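Local coordinates for sperm-specific class P protein 34 (Caenorhabditis elegans, PDB 1M1S), which is of unknown function but belongs to the major sperm protein family, built on an immunoglobulin-like beta sandwich, and is probably specific to sperm, at residues S37-N47 and D80-A91. Sequence-based numbering, arbitrary orientation.
Sequences SRLAFKVKSSN and DKIVIQYAEVPA
K42 and Q85 face each other as a hydrogen-bonded antiparallel pair, and both backbone bonds are nearly straight, K42 N to Q85 O at 165°. K44 and V83 repeat this pattern, whereas at A40 and A87 the return bond, A87 N to A40 O, is weak at 127°. In the non-hydrogen-bonded pair F41–Y86, the CA atoms draw in to 4.4 Å, and CA-H...O contacts such as Y86 CA to A40 O (3.1 Å) supplement the ladder.

Polar side chains close the end where 80-91 enters. S46 OG, set between its backbone N and carbonyl carbon (chi1 77°), donates to D80 OD1 over 2.9 Å, meeting it on the anti side and somewhat out of the carboxylate plane, and accepts from K81 N at 3.1 Å. Replacing D80 by an alanine is likely to leave the S46 hydroxyl proton without its carboxylate acceptor, with the K81 N bond as the hydroxyl's remaining hold across this contact.

Apolar contacts lie on the L39, F41, V43, I82 and I84 face: V43 CG1 touches I82 CG2 at 3.6 Å, and F41 CB meets I84 CG2 at 3.8 Å, the two side chains lying side by side and pointing the same way. On the other face, A40 CB rests against V89 CG1 (3.8 Å).

Strand 51-60 continues the sheet beyond 38-45, and strand 107-115 beyond 80-89; strands 11-20 and 65-72 pack against the apolar face, as expected within the MSP sandwich.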
loop_
_atom_site.group_PDB
_atom_site.type_symbol
_atom_site.label_atom_id
_atom_site.label_comp_id
_atom_site.label_asym_id
_atom_site.label_seq_id
_atom_site.Cartn_x
_atom_site.Cartn_y
_atom_site.Cartn_z
ATOM N N SER A 37 0.450 -7.089 -16.980
ATOM C CA SER A 37 -0.177 -5.810 -17.238
ATOM C C SER A 37 0.263 -4.876 -16.139
ATOM O O SER A 37 0.739 -5.315 -15.101
ATOM C CB SER A 37 -1.689 -5.952 -17.190
ATOM O OG SER A 37 -2.279 -4.683 -17.009
ATOM N N ARG A 38 0.095 -3.584 -16.373
ATOM C CA ARG A 38 0.472 -2.589 -15.385
ATOM C C ARG A 38 -0.640 -2.462 -14.348
ATOM O O ARG A 38 -1.810 -2.749 -14.624
ATOM C CB ARG A 38 0.746 -1.252 -16.074
ATOM C CG ARG A 38 1.619 -0.273 -15.277
ATOM C CD ARG A 38 2.502 0.560 -16.242
ATOM N NE ARG A 38 2.459 2.015 -16.029
ATOM C CZ ARG A 38 1.488 2.822 -16.449
ATOM N NH1 ARG A 38 0.440 2.345 -17.108
ATOM N NH2 ARG A 38 1.583 4.116 -16.226
ATOM N N LEU A 39 -0.243 -2.085 -13.137
ATOM C CA LEU A 39 -1.169 -1.922 -12.022
ATOM C C LEU A 39 -1.145 -0.517 -11.406
ATOM O O LEU A 39 -0.143 0.214 -11.474
ATOM C CB LEU A 39 -0.880 -2.960 -10.925
ATOM C CG LEU A 39 -0.888 -4.456 -11.232
ATOM C CD1 LEU A 39 -0.324 -5.193 -10.039
ATOM C CD2 LEU A 39 -2.285 -4.942 -11.572
ATOM N N ALA A 40 -2.279 -0.156 -10.815
ATOM C CA ALA A 40 -2.453 1.113 -10.144
ATOM C C ALA A 40 -2.790 0.700 -8.733
ATOM O O ALA A 40 -3.480 -0.283 -8.538
ATOM C CB ALA A 40 -3.609 1.878 -10.760
ATOM N N PHE A 41 -2.247 1.374 -7.739
ATOM C CA PHE A 41 -2.599 0.990 -6.391
ATOM C C PHE A 41 -3.093 2.170 -5.570
ATOM O O PHE A 41 -2.649 3.307 -5.772
ATOM C CB PHE A 41 -1.470 0.194 -5.706
ATOM C CG PHE A 41 -0.242 0.998 -5.355
ATOM C CD1 PHE A 41 -0.159 1.680 -4.141
ATOM C CD2 PHE A 41 0.858 1.020 -6.203
ATOM C CE1 PHE A 41 1.009 2.368 -3.768
ATOM C CE2 PHE A 41 2.040 1.707 -5.841
ATOM C CZ PHE A 41 2.111 2.385 -4.619
ATOM N N LYS A 42 -4.031 1.876 -4.671
ATOM C CA LYS A 42 -4.631 2.850 -3.770
ATOM C C LYS A 42 -4.354 2.392 -2.351
ATOM O O LYS A 42 -4.607 1.240 -2.031
ATOM C CB LYS A 42 -6.138 2.882 -3.979
ATOM C CG LYS A 42 -6.864 3.776 -2.994
ATOM C CD LYS A 42 -8.321 3.848 -3.307
ATOM C CE LYS A 42 -9.011 4.723 -2.306
ATOM N NZ LYS A 42 -10.466 4.893 -2.587
ATOM N N VAL A 43 -3.899 3.299 -1.489
ATOM C CA VAL A 43 -3.591 2.964 -0.090
ATOM C C VAL A 43 -4.548 3.602 0.945
ATOM O O VAL A 43 -4.531 4.813 1.161
ATOM C CB VAL A 43 -2.113 3.312 0.222
ATOM C CG1 VAL A 43 -1.706 2.826 1.590
ATOM C CG2 VAL A 43 -1.233 2.702 -0.820
ATOM N N LYS A 44 -5.379 2.759 1.564
ATOM C CA LYS A 44 -6.362 3.165 2.569
ATOM C C LYS A 44 -5.743 2.932 3.921
ATOM O O LYS A 44 -5.333 1.823 4.240
ATOM C CB LYS A 44 -7.649 2.357 2.402
ATOM C CG LYS A 44 -8.197 2.452 0.996
ATOM C CD LYS A 44 -9.221 1.389 0.707
ATOM C CE LYS A 44 -10.629 1.880 0.979
ATOM N NZ LYS A 44 -11.611 1.131 0.146
ATOM N N SER A 45 -5.678 3.995 4.704
ATOM C CA SER A 45 -5.057 3.929 6.005
ATOM C C SER A 45 -6.080 4.082 7.107
ATOM O O SER A 45 -6.922 4.964 7.042
ATOM C CB SER A 45 -4.018 5.043 6.082
ATOM O OG SER A 45 -3.297 5.019 7.295
ATOM N N SER A 46 -5.953 3.265 8.148
ATOM C CA SER A 46 -6.870 3.274 9.286
ATOM C C SER A 46 -6.546 4.386 10.256
ATOM O O SER A 46 -7.427 5.027 10.817
ATOM C CB SER A 46 -6.777 1.951 10.045
ATOM O OG SER A 46 -5.610 1.931 10.841
ATOM N N ASN A 47 -5.261 4.639 10.420
ATOM C CA ASN A 47 -4.843 5.649 11.357
ATOM C C ASN A 47 -3.945 6.701 10.763
ATOM O O ASN A 47 -2.714 6.621 10.837
ATOM C CB ASN A 47 -4.158 4.986 12.539
ATOM C CG ASN A 47 -3.827 5.955 13.644
ATOM O OD1 ASN A 47 -4.110 7.150 13.572
ATOM N ND2 ASN A 47 -3.175 5.453 14.653
ATOM N N ASP A 80 -3.245 -1.271 13.880
ATOM C CA ASP A 80 -3.962 -0.561 12.819
ATOM C C ASP A 80 -3.704 -1.274 11.504
ATOM O O ASP A 80 -2.930 -2.227 11.464
ATOM C CB ASP A 80 -3.479 0.879 12.745
ATOM C CG ASP A 80 -4.058 1.728 13.836
ATOM O OD1 ASP A 80 -5.254 2.041 13.749
ATOM O OD2 ASP A 80 -3.332 2.057 14.789
ATOM N N LYS A 81 -4.331 -0.829 10.420
ATOM C CA LYS A 81 -4.091 -1.490 9.136
ATOM C C LYS A 81 -4.065 -0.547 7.938
ATOM O O LYS A 81 -4.555 0.585 7.992
ATOM C CB LYS A 81 -5.134 -2.573 8.874
ATOM C CG LYS A 81 -6.546 -2.022 8.761
ATOM C CD LYS A 81 -7.516 -3.056 8.291
ATOM C CE LYS A 81 -8.907 -2.570 8.519
ATOM N NZ LYS A 81 -9.806 -3.486 7.819
ATOM N N ILE A 82 -3.541 -1.068 6.835
ATOM C CA ILE A 82 -3.444 -0.354 5.566
ATOM C C ILE A 82 -4.017 -1.320 4.544
ATOM O O ILE A 82 -3.669 -2.503 4.553
ATOM C CB ILE A 82 -1.972 -0.086 5.184
ATOM C CG1 ILE A 82 -1.498 1.224 5.789
ATOM C CG2 ILE A 82 -1.783 -0.092 3.670
ATOM C CD1 ILE A 82 -0.039 1.382 5.659
ATOM N N VAL A 83 -4.939 -0.850 3.714
ATOM C CA VAL A 83 -5.508 -1.725 2.703
ATOM C C VAL A 83 -5.073 -1.230 1.347
ATOM O O VAL A 83 -5.407 -0.112 0.962
ATOM C CB VAL A 83 -7.062 -1.773 2.760
ATOM C CG1 VAL A 83 -7.591 -2.793 1.770
ATOM C CG2 VAL A 83 -7.520 -2.181 4.127
ATOM N N ILE A 84 -4.316 -2.052 0.630
ATOM C CA ILE A 84 -3.861 -1.662 -0.695
ATOM C C ILE A 84 -4.796 -2.281 -1.706
ATOM O O ILE A 84 -4.992 -3.492 -1.708
ATOM C CB ILE A 84 -2.415 -2.126 -0.983
ATOM C CG1 ILE A 84 -1.481 -1.606 0.090
ATOM C CG2 ILE A 84 -1.930 -1.580 -2.330
ATOM C CD1 ILE A 84 -0.244 -2.370 0.136
ATOM N N GLN A 85 -5.456 -1.429 -2.483
ATOM C CA GLN A 85 -6.356 -1.891 -3.542
ATOM C C GLN A 85 -5.571 -1.746 -4.832
ATOM O O GLN A 85 -4.710 -0.866 -4.917
ATOM C CB GLN A 85 -7.610 -1.019 -3.635
ATOM C CG GLN A 85 -8.490 -0.999 -2.382
ATOM C CD GLN A 85 -9.876 -0.431 -2.650
ATOM O OE1 GLN A 85 -10.040 0.454 -3.492
ATOM N NE2 GLN A 85 -10.890 -0.963 -1.954
ATOM N N TYR A 86 -5.812 -2.622 -5.806
ATOM C CA TYR A 86 -5.116 -2.522 -7.098
ATOM C C TYR A 86 -6.052 -2.668 -8.273
ATOM O O TYR A 86 -7.212 -3.017 -8.111
ATOM C CB TYR A 86 -3.945 -3.512 -7.238
ATOM C CG TYR A 86 -4.297 -4.952 -7.008
ATOM C CD1 TYR A 86 -4.746 -5.782 -8.057
ATOM C CD2 TYR A 86 -4.204 -5.492 -5.729
ATOM C CE1 TYR A 86 -5.099 -7.121 -7.808
ATOM C CE2 TYR A 86 -4.538 -6.804 -5.477
ATOM C CZ TYR A 86 -4.989 -7.608 -6.505
ATOM O OH TYR A 86 -5.382 -8.873 -6.179
ATOM N N ALA A 87 -5.533 -2.431 -9.464
ATOM C CA ALA A 87 -6.349 -2.539 -10.651
ATOM C C ALA A 87 -5.396 -2.650 -11.802
ATOM O O ALA A 87 -4.306 -2.120 -11.716
ATOM C CB ALA A 87 -7.170 -1.280 -10.803
ATOM N N GLU A 88 -5.794 -3.323 -12.877
ATOM C CA GLU A 88 -4.952 -3.447 -14.064
ATOM C C GLU A 88 -5.141 -2.217 -14.908
ATOM O O GLU A 88 -6.250 -1.700 -14.999
ATOM C CB GLU A 88 -5.355 -4.657 -14.855
ATOM C CG GLU A 88 -4.847 -5.904 -14.238
ATOM C CD GLU A 88 -5.740 -7.077 -14.535
ATOM O OE1 GLU A 88 -6.379 -7.070 -15.613
ATOM O OE2 GLU A 88 -5.820 -7.994 -13.681
ATOM N N VAL A 89 -4.067 -1.719 -15.502
ATOM C CA VAL A 89 -4.174 -0.517 -16.312
ATOM C C VAL A 89 -3.372 -0.575 -17.619
ATOM O O VAL A 89 -2.279 -1.177 -17.665
ATOM C CB VAL A 89 -3.735 0.751 -15.497
ATOM C CG1 VAL A 89 -4.667 0.987 -14.316
ATOM C CG2 VAL A 89 -2.302 0.628 -15.023
ATOM N N PRO A 90 -3.917 0.025 -18.706
ATOM C CA PRO A 90 -3.185 0.008 -19.975
ATOM C C PRO A 90 -1.998 0.913 -19.786
ATOM O O PRO A 90 -2.067 1.860 -18.984
ATOM C CB PRO A 90 -4.151 0.684 -20.938
ATOM C CG PRO A 90 -5.475 0.463 -20.317
ATOM C CD PRO A 90 -5.209 0.714 -18.877
ATOM N N ALA A 91 -0.933 0.654 -20.539
ATOM C CA ALA A 91 0.262 1.486 -20.483
ATOM C C ALA A 91 -0.192 2.971 -20.548
ATOM O O ALA A 91 0.255 3.817 -19.759
ATOM C CB ALA A 91 1.167 1.137 -21.663
#